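PDB 5LND: fimbrial protein MyfA from Yersinia enterocolitica, which serves as the major structural subunit of Myf fimbriae, a probable virulence factor of pathogenic strains, assembling into large, protease-resistant homopolymers. Local coordinates for residues B[51-65]-B[85-99]. Sequence-based numbering, arbitrary orientation.
Sequences MVSADGTRVDLHTNE and TFFLAAGDEVKAGEY
Two backbone hydrogen bonds join His62 and Phe87 as a single antiparallel hydrogen-bonded pair: Phe87 N gives to His62 O (2.8 Å) and His62 N, less straight, to Phe87 O. Beyond it, Glu65 OE1 is gripped from opposite faces of its carboxylate, by Thr63 OG1 at 2.6 Å and by Thr85 N at 3.1 Å.

His62 CB sits over one face of the Phe87 ring, 3.8 Å from its centroid, while the imidazole and phenyl planes, 28° apart, are too far offset to stack (centroids 5.7 Å apart); Phe87 chi1 of 64°, with CG between the backbone N and carbonyl carbon, swings the phenyl beneath His62 CB, with the Asn64 amide near its CE2. At the other end Ser53 CB makes the matching CH-pi contact with Tyr99, whose OH is anchored on Lys95 O (2.7 Å). The Met51 side chain, bent at chi3, crosses Tyr99 at about a right angle and sets its CE 3.3 Å from Tyr99 CB, its sulfur oblique to the ring in a Met-aromatic contact.

Leu88 CD2 meets Val59 CG1 at 3.6 Å and also touches Leu61 CD2, and Val59 CG2 rests against Tyr99 CE1. One water donates to Asp60 O and Asp92 OD2 and accepts from Ala89 N.

Residues 58-63 and 85-88 join the two sheets of the Ig-like sandwich, strand 58-60 running at 115° to residues 85-88 of strand 81-88; Tyr99 continues the pairing of strands 37-52 and 97-108. Phe25 of strand 22-30 packs on Met51 and Leu61, Trp73 of strand 72-75 meets Phe86 edge-to-face, and Val130 of strand 118-130 backs Val94 and Tyr99.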
ATOM      1  N   MET B  51      -2.218  -7.658  -6.087  1.00 19.98           N
ATOM      2  CA  MET B  51      -0.846  -7.514  -6.556  1.00 18.31           C
ATOM      3  C   MET B  51      -0.142  -6.531  -5.612  1.00 18.73           C
ATOM      4  O   MET B  51      -0.759  -5.583  -5.127  1.00 19.54           O
ATOM      5  CB  MET B  51      -0.800  -7.094  -8.031  1.00 17.29           C
ATOM      6  CG  MET B  51      -1.210  -5.671  -8.316  1.00 17.65           C
ATOM      7  SD  MET B  51      -1.231  -5.209 -10.068  1.00 13.03           S
ATOM      8  CE  MET B  51       0.154  -6.097 -10.705  1.00 20.80           C
ATOM      9  N   VAL B  52       1.129  -6.783  -5.314  1.00 18.94           N
ATOM     10  CA  VAL B  52       1.831  -6.049  -4.262  1.00 17.24           C
ATOM     11  C   VAL B  52       3.185  -5.515  -4.741  1.00 20.82           C
ATOM     12  O   VAL B  52       4.006  -6.272  -5.265  1.00 20.90           O
ATOM     13  CB  VAL B  52       2.040  -6.951  -3.027  1.00 16.72           C
ATOM     14  CG1 VAL B  52       2.700  -6.193  -1.896  1.00 20.51           C
ATOM     15  CG2 VAL B  52       0.729  -7.498  -2.554  1.00 19.08           C
ATOM     16  N   SER B  53       3.424  -4.214  -4.562  1.00 20.35           N
ATOM     17  CA  SER B  53       4.683  -3.602  -5.001  1.00 19.31           C
ATOM     18  C   SER B  53       5.797  -3.700  -3.956  1.00 21.53           C
ATOM     19  O   SER B  53       5.579  -4.149  -2.839  1.00 21.60           O
ATOM     20  CB  SER B  53       4.480  -2.147  -5.405  1.00 20.05           C
ATOM     21  OG  SER B  53       4.182  -1.350  -4.287  1.00 19.93           O
ATOM     22  N   ALA B  54       6.999  -3.270  -4.323  1.00 24.59           N
ATOM     23  CA  ALA B  54       8.165  -3.431  -3.458  1.00 24.21           C
ATOM     24  C   ALA B  54       8.021  -2.810  -2.084  1.00 20.63           C
ATOM     25  O   ALA B  54       8.558  -3.355  -1.127  1.00 24.83           O
ATOM     26  CB  ALA B  54       9.416  -2.919  -4.126  1.00 28.50           C
ATOM     27  N   ASP B  55       7.343  -1.666  -1.990  1.00 22.12           N
ATOM     28  CA  ASP B  55       7.159  -0.999  -0.700  1.00 21.39           C
ATOM     29  C   ASP B  55       5.922  -1.493   0.029  1.00 20.80           C
ATOM     30  O   ASP B  55       5.621  -1.044   1.131  1.00 24.96           O
ATOM     31  CB  ASP B  55       7.158   0.534  -0.828  1.00 23.25           C
ATOM     32  CG  ASP B  55       6.118   1.049  -1.796  1.00 24.76           C
ATOM     33  OD1 ASP B  55       5.250   0.267  -2.210  1.00 27.13           O
ATOM     34  OD2 ASP B  55       6.152   2.252  -2.131  1.00 27.13           O
ATOM     35  N   GLY B  56       5.201  -2.414  -0.595  1.00 20.92           N
ATOM     36  CA  GLY B  56       4.064  -3.037   0.051  1.00 23.49           C
ATOM     37  C   GLY B  56       2.684  -2.549  -0.347  1.00 18.61           C
ATOM     38  O   GLY B  56       1.689  -3.063   0.145  1.00 19.21           O
ATOM     39  N   THR B  57       2.614  -1.557  -1.222  1.00 17.67           N
ATOM     40  CA  THR B  57       1.326  -1.032  -1.663  1.00 19.92           C
ATOM     41  C   THR B  57       0.545  -2.128  -2.376  1.00 20.58           C
ATOM     42  O   THR B  57       1.098  -2.830  -3.218  1.00 22.08           O
ATOM     43  CB  THR B  57       1.492   0.165  -2.624  1.00 21.80           C
ATOM     44  OG1 THR B  57       2.375   1.130  -2.045  1.00 24.47           O
ATOM     45  CG2 THR B  57       0.160   0.834  -2.887  1.00 22.26           C
ATOM     46  N   ARG B  58      -0.740  -2.259  -2.061  1.00 20.47           N
ATOM     47  CA  ARG B  58      -1.564  -3.333  -2.608  1.00 18.66           C
ATOM     48  C   ARG B  58      -2.606  -2.795  -3.582  1.00 19.61           C
ATOM     49  O   ARG B  58      -3.112  -1.684  -3.408  1.00 20.71           O
ATOM     50  CB  ARG B  58      -2.253  -4.083  -1.465  1.00 17.33           C
ATOM     51  CG  ARG B  58      -1.311  -4.444  -0.325  1.00 19.06           C
ATOM     52  CD  ARG B  58      -2.039  -5.038   0.871  1.00 18.19           C
ATOM     53  NE  ARG B  58      -2.662  -6.313   0.546  1.00 19.36           N
ATOM     54  CZ  ARG B  58      -2.007  -7.467   0.432  1.00 22.84           C
ATOM     55  NH1 ARG B  58      -0.692  -7.528   0.610  1.00 19.85           N
ATOM     56  NH2 ARG B  58      -2.674  -8.570   0.125  1.00 21.29           N
ATOM     57  N   VAL B  59      -2.912  -3.576  -4.615  1.00 19.38           N
ATOM     58  CA  VAL B  59      -4.004  -3.263  -5.538  1.00 20.02           C
ATOM     59  C   VAL B  59      -4.854  -4.503  -5.776  1.00 19.31           C
ATOM     60  O   VAL B  59      -4.329  -5.541  -6.162  1.00 18.26           O
ATOM     61  CB  VAL B  59      -3.480  -2.753  -6.889  1.00 17.24           C
ATOM     62  CG1 VAL B  59      -4.640  -2.382  -7.806  1.00 17.88           C
ATOM     63  CG2 VAL B  59      -2.578  -1.564  -6.676  1.00 19.93           C
ATOM     64  N   ASP B  60      -6.160  -4.395  -5.548  1.00 20.83           N
ATOM     65  CA  ASP B  60      -7.056  -5.530  -5.737  1.00 19.23           C
ATOM     66  C   ASP B  60      -7.060  -6.023  -7.173  1.00 19.23           C
ATOM     67  O   ASP B  60      -6.923  -5.233  -8.105  1.00 18.78           O
ATOM     68  CB  ASP B  60      -8.479  -5.155  -5.328  1.00 19.69           C
ATOM     69  CG  ASP B  60      -8.595  -4.860  -3.856  1.00 23.33           C
ATOM     70  OD1 ASP B  60      -7.756  -5.369  -3.089  1.00 24.70           O
ATOM     71  OD2 ASP B  60      -9.520  -4.118  -3.466  1.00 25.48           O
ATOM     72  N   LEU B  61      -7.209  -7.335  -7.342  1.00 19.97           N
ATOM     73  CA  LEU B  61      -7.335  -7.937  -8.665  1.00 18.50           C
ATOM     74  C   LEU B  61      -8.757  -8.436  -8.868  1.00 16.36           C
ATOM     75  O   LEU B  61      -9.419  -8.833  -7.913  1.00 16.59           O
ATOM     76  CB  LEU B  61      -6.341  -9.077  -8.826  1.00 16.72           C
ATOM     77  CG  LEU B  61      -4.888  -8.645  -8.842  1.00 18.94           C
ATOM     78  CD1 LEU B  61      -4.004  -9.870  -9.023  1.00 19.80           C
ATOM     79  CD2 LEU B  61      -4.657  -7.625  -9.939  1.00 18.25           C
ATOM     80  N   HIS B  62      -9.222  -8.389 -10.111  1.00 18.11           N
ATOM     81  CA  HIS B  62     -10.561  -8.836 -10.463  1.00 18.74           C
ATOM     82  C   HIS B  62     -10.504  -9.604 -11.763  1.00 18.66           C
ATOM     83  O   HIS B  62      -9.641  -9.364 -12.603  1.00 18.70           O
ATOM     84  CB  HIS B  62     -11.499  -7.650 -10.660  1.00 18.83           C
ATOM     85  CG  HIS B  62     -11.475  -6.665  -9.542  1.00 17.97           C
ATOM     86  ND1 HIS B  62     -12.299  -6.770  -8.442  1.00 17.82           N
ATOM     87  CD2 HIS B  62     -10.732  -5.552  -9.352  1.00 17.19           C
ATOM     88  CE1 HIS B  62     -12.063  -5.761  -7.625  1.00 19.20           C
ATOM     89  NE2 HIS B  62     -11.113  -5.008  -8.153  1.00 18.62           N
ATOM     90  N   THR B  63     -11.449 -10.518 -11.930  1.00 21.50           N
ATOM     91  CA  THR B  63     -11.554 -11.308 -13.145  1.00 22.11           C
ATOM     92  C   THR B  63     -13.025 -11.563 -13.435  1.00 20.67           C
ATOM     93  O   THR B  63     -13.807 -11.814 -12.523  1.00 20.80           O
ATOM     94  CB  THR B  63     -10.745 -12.638 -13.039  1.00 19.53           C
ATOM     95  OG1 THR B  63     -10.840 -13.373 -14.262  1.00 19.64           O
ATOM     96  CG2 THR B  63     -11.241 -13.504 -11.898  1.00 18.39           C
ATOM     97  N   ASN B  64     -13.402 -11.462 -14.702  1.00 21.26           N
ATOM     98  CA  ASN B  64     -14.775 -11.707 -15.104  1.00 20.79           C
ATOM     99  C   ASN B  64     -14.955 -13.136 -15.590  1.00 24.34           C
ATOM    100  O   ASN B  64     -16.035 -13.517 -16.032  1.00 28.28           O
ATOM    101  CB  ASN B  64     -15.193 -10.740 -16.215  1.00 23.51           C
ATOM    102  CG  ASN B  64     -15.313  -9.306 -15.735  1.00 25.58           C
ATOM    103  OD1 ASN B  64     -15.715  -9.045 -14.601  1.00 27.50           O
ATOM    104  ND2 ASN B  64     -14.963  -8.362 -16.604  1.00 21.32           N
ATOM    105  N   GLU B  65     -13.886 -13.917 -15.511  1.00 24.01           N
ATOM    106  CA  GLU B  65     -13.896 -15.283 -15.992  1.00 21.48           C
ATOM    107  C   GLU B  65     -13.951 -16.305 -14.868  1.00 19.44           C
ATOM    108  O   GLU B  65     -14.297 -17.454 -15.107  1.00 25.89           O
ATOM    109  CB  GLU B  65     -12.668 -15.554 -16.864  1.00 23.74           C
ATOM    110  CG  GLU B  65     -12.559 -14.670 -18.107  1.00 23.47           C
ATOM    111  CD  GLU B  65     -12.069 -13.280 -17.786  1.00 23.19           C
ATOM    112  OE1 GLU B  65     -11.268 -13.140 -16.847  1.00 23.37           O
ATOM    113  OE2 GLU B  65     -12.503 -12.327 -18.453  1.00 28.62           O
ATOM    114  N   THR B  85      -8.285 -13.032 -17.669  1.00 19.88           N
ATOM    115  CA  THR B  85      -7.538 -11.789 -17.508  1.00 20.20           C
ATOM    116  C   THR B  85      -7.861 -11.195 -16.144  1.00 19.55           C
ATOM    117  O   THR B  85      -9.020 -11.160 -15.735  1.00 19.18           O
ATOM    118  CB  THR B  85      -7.870 -10.766 -18.598  1.00 19.73           C
ATOM    119  OG1 THR B  85      -7.683 -11.357 -19.886  1.00 20.72           O
ATOM    120  CG2 THR B  85      -6.971  -9.544 -18.481  1.00 21.03           C
ATOM    121  N   PHE B  86      -6.834 -10.745 -15.436  1.00 19.85           N
ATOM    122  CA  PHE B  86      -7.042 -10.073 -14.170  1.00 21.33           C
ATOM    123  C   PHE B  86      -6.835  -8.586 -14.376  1.00 22.53           C
ATOM    124  O   PHE B  86      -5.766  -8.153 -14.813  1.00 22.31           O
ATOM    125  CB  PHE B  86      -6.098 -10.624 -13.100  1.00 18.64           C
ATOM    126  CG  PHE B  86      -6.346 -12.066 -12.767  1.00 17.09           C
ATOM    127  CD1 PHE B  86      -7.173 -12.415 -11.707  1.00 15.41           C
ATOM    128  CD2 PHE B  86      -5.754 -13.079 -13.520  1.00 18.26           C
ATOM    129  CE1 PHE B  86      -7.405 -13.750 -11.398  1.00 17.32           C
ATOM    130  CE2 PHE B  86      -5.985 -14.418 -13.222  1.00 16.63           C
ATOM    131  CZ  PHE B  86      -6.812 -14.750 -12.158  1.00 17.73           C
ATOM    132  N   PHE B  87      -7.869  -7.809 -14.078  1.00 19.69           N
ATOM    133  CA  PHE B  87      -7.832  -6.387 -14.351  1.00 19.74           C
ATOM    134  C   PHE B  87      -7.946  -5.571 -13.068  1.00 21.03           C
ATOM    135  O   PHE B  87      -8.363  -6.085 -12.030  1.00 18.34           O
ATOM    136  CB  PHE B  87      -8.950  -6.010 -15.320  1.00 20.64           C
ATOM    137  CG  PHE B  87     -10.325  -6.240 -14.772  1.00 21.37           C
ATOM    138  CD1 PHE B  87     -10.946  -5.275 -13.999  1.00 18.79           C
ATOM    139  CD2 PHE B  87     -10.996  -7.425 -15.027  1.00 22.96           C
ATOM    140  CE1 PHE B  87     -12.197  -5.488 -13.488  1.00 20.81           C
ATOM    141  CE2 PHE B  87     -12.255  -7.646 -14.516  1.00 22.06           C
ATOM    142  CZ  PHE B  87     -12.857  -6.674 -13.744  1.00 21.20           C
ATOM    143  N   LEU B  88      -7.564  -4.300 -13.150  1.00 20.59           N
ATOM    144  CA  LEU B  88      -7.745  -3.363 -12.053  1.00 19.74           C
ATOM    145  C   LEU B  88      -9.064  -2.637 -12.285  1.00 20.96           C
ATOM    146  O   LEU B  88      -9.410  -2.337 -13.420  1.00 20.75           O
ATOM    147  CB  LEU B  88      -6.591  -2.377 -12.018  1.00 19.74           C
ATOM    148  CG  LEU B  88      -5.201  -2.991 -12.029  1.00 16.95           C
ATOM    149  CD1 LEU B  88      -4.153  -1.912 -11.870  1.00 18.84           C
ATOM    150  CD2 LEU B  88      -5.079  -4.040 -10.939  1.00 18.51           C
ATOM    151  N   ALA B  89      -9.812  -2.365 -11.223  1.00 21.08           N
ATOM    152  CA  ALA B  89     -11.111  -1.730 -11.394  1.00 22.71           C
ATOM    153  C   ALA B  89     -10.971  -0.264 -11.804  1.00 26.38           C
ATOM    154  O   ALA B  89     -10.018   0.421 -11.429  1.00 25.49           O
ATOM    155  CB  ALA B  89     -11.952  -1.867 -10.140  1.00 21.78           C
ATOM    156  N   ALA B  90     -11.930   0.206 -12.590  1.00 25.37           N
ATOM    157  CA  ALA B  90     -12.023   1.616 -12.928  1.00 25.05           C
ATOM    158  C   ALA B  90     -12.230   2.434 -11.662  1.00 26.81           C
ATOM    159  O   ALA B  90     -13.052   2.073 -10.824  1.00 26.64           O
ATOM    160  CB  ALA B  90     -13.175   1.837 -13.863  1.00 26.63           C
ATOM    161  N   GLY B  91     -11.504   3.540 -11.534  1.00 26.15           N
ATOM    162  CA  GLY B  91     -11.662   4.418 -10.387  1.00 25.99           C
ATOM    163  C   GLY B  91     -10.619   4.208  -9.306  1.00 28.87           C
ATOM    164  O   GLY B  91     -10.512   5.013  -8.370  1.00 29.27           O
ATOM    165  N   ASP B  92      -9.865   3.118  -9.426  1.00 28.36           N
ATOM    166  CA  ASP B  92      -8.776   2.833  -8.500  1.00 27.28           C
ATOM    167  C   ASP B  92      -7.622   3.817  -8.674  1.00 26.43           C
ATOM    168  O   ASP B  92      -7.141   4.034  -9.784  1.00 26.22           O
ATOM    169  CB  ASP B  92      -8.279   1.392  -8.676  1.00 29.30           C
ATOM    170  CG  ASP B  92      -9.086   0.383  -7.871  1.00 32.10           C
ATOM    171  OD1 ASP B  92     -10.321   0.543  -7.778  1.00 31.03           O
ATOM    172  OD2 ASP B  92      -8.475  -0.567  -7.329  1.00 30.08           O
ATOM    173  N   GLU B  93      -7.195   4.415  -7.565  1.00 25.84           N
ATOM    174  CA  GLU B  93      -6.062   5.320  -7.574  1.00 22.79           C
ATOM    175  C   GLU B  93      -4.808   4.510  -7.345  1.00 22.17           C
ATOM    176  O   GLU B  93      -4.579   4.013  -6.251  1.00 24.78           O
ATOM    177  CB  GLU B  93      -6.221   6.384  -6.500  1.00 21.92           C
ATOM    178  CG  GLU B  93      -7.456   7.245  -6.714  1.00 27.46           C
ATOM    179  CD  GLU B  93      -7.275   8.656  -6.193  1.00 34.92           C
ATOM    180  OE1 GLU B  93      -6.242   8.907  -5.528  1.00 32.82           O
ATOM    181  OE2 GLU B  93      -8.161   9.506  -6.454  1.00 34.12           O
ATOM    182  N   VAL B  94      -4.010   4.362  -8.396  1.00 22.72           N
ATOM    183  CA  VAL B  94      -2.866   3.462  -8.377  1.00 20.37           C
ATOM    184  C   VAL B  94      -1.558   4.220  -8.448  1.00 19.79           C
ATOM    185  O   VAL B  94      -1.381   5.086  -9.290  1.00 23.84           O
ATOM    186  CB  VAL B  94      -2.921   2.491  -9.547  1.00 21.43           C
ATOM    187  CG1 VAL B  94      -1.714   1.597  -9.526  1.00 22.92           C
ATOM    188  CG2 VAL B  94      -4.186   1.657  -9.481  1.00 23.32           C
ATOM    189  N   LYS B  95      -0.640   3.877  -7.561  1.00 19.33           N
ATOM    190  CA  LYS B  95       0.655   4.513  -7.528  1.00 21.81           C
ATOM    191  C   LYS B  95       1.639   3.721  -8.365  1.00 23.03           C
ATOM    192  O   LYS B  95       1.414   2.554  -8.654  1.00 22.59           O
ATOM    193  CB  LYS B  95       1.143   4.590  -6.090  1.00 22.81           C
ATOM    194  CG  LYS B  95       0.193   5.324  -5.183  1.00 25.13           C
ATOM    195  CD  LYS B  95       0.887   5.815  -3.922  1.00 25.92           C
ATOM    196  CE  LYS B  95       0.240   7.094  -3.401  1.00 27.69           C
ATOM    197  NZ  LYS B  95       0.074   7.120  -1.915  1.00 26.38           N
ATOM    198  N   ALA B  96       2.734   4.366  -8.750  1.00 24.15           N
ATOM    199  CA  ALA B  96       3.768   3.709  -9.534  1.00 25.25           C
ATOM    200  C   ALA B  96       4.398   2.579  -8.733  1.00 22.50           C
ATOM    201  O   ALA B  96       4.441   2.633  -7.506  1.00 21.45           O
ATOM    202  CB  ALA B  96       4.829   4.714  -9.965  1.00 26.42           C
ATOM    203  N   GLY B  97       4.877   1.554  -9.427  1.00 24.71           N
ATOM    204  CA  GLY B  97       5.560   0.458  -8.767  1.00 23.15           C
ATOM    205  C   GLY B  97       5.656  -0.797  -9.604  1.00 23.04           C
ATOM    206  O   GLY B  97       5.058  -0.893 -10.674  1.00 23.99           O
ATOM    207  N   GLU B  98       6.425  -1.762  -9.121  1.00 23.82           N
ATOM    208  CA  GLU B  98       6.474  -3.065  -9.750  1.00 22.17           C
ATOM    209  C   GLU B  98       5.640  -3.990  -8.892  1.00 21.92           C
ATOM    210  O   GLU B  98       6.065  -4.396  -7.813  1.00 22.51           O
ATOM    211  CB  GLU B  98       7.918  -3.555  -9.831  1.00 25.39           C
ATOM    212  CG  GLU B  98       8.845  -2.602 -10.571  1.00 23.42           C
ATOM    213  CD  GLU B  98       8.458  -2.448 -12.020  1.00 31.43           C
ATOM    214  OE1 GLU B  98       8.088  -3.463 -12.641  1.00 31.09           O
ATOM    215  OE2 GLU B  98       8.509  -1.314 -12.538  1.00 37.09           O
ATOM    216  N   TYR B  99       4.440  -4.309  -9.354  1.00 21.82           N
ATOM    217  CA  TYR B  99       3.516  -5.047  -8.513  1.00 21.00           C
ATOM    218  C   TYR B  99       3.489  -6.522  -8.837  1.00 19.17           C
ATOM    219  O   TYR B  99       3.193  -6.915  -9.961  1.00 19.31           O
ATOM    220  CB  TYR B  99       2.117  -4.497  -8.659  1.00 19.73           C
ATOM    221  CG  TYR B  99       1.885  -3.107  -8.150  1.00 20.23           C
ATOM    222  CD1 TYR B  99       1.365  -2.901  -6.884  1.00 20.26           C
ATOM    223  CD2 TYR B  99       2.125  -2.002  -8.955  1.00 20.62           C
ATOM    224  CE1 TYR B  99       1.112  -1.639  -6.420  1.00 20.30           C
ATOM    225  CE2 TYR B  99       1.875  -0.729  -8.496  1.00 22.67           C
ATOM    226  CZ  TYR B  99       1.375  -0.559  -7.227  1.00 21.20           C
ATOM    227  OH  TYR B  99       1.116   0.699  -6.755  1.00 21.43           O
TER
HETATM  228  O   HOH W   1       4.476   1.339  -4.845  1.00 26.49           O
HETATM  229  O   HOH W   2       7.702  -1.348  -6.123  1.00 20.18           O
HETATM  230  O   HOH W   3      -7.309  -1.681  -5.141  1.00 18.27           O
HETATM  231  O   HOH W   4      -8.692  -2.918  -8.809  1.00 22.02           O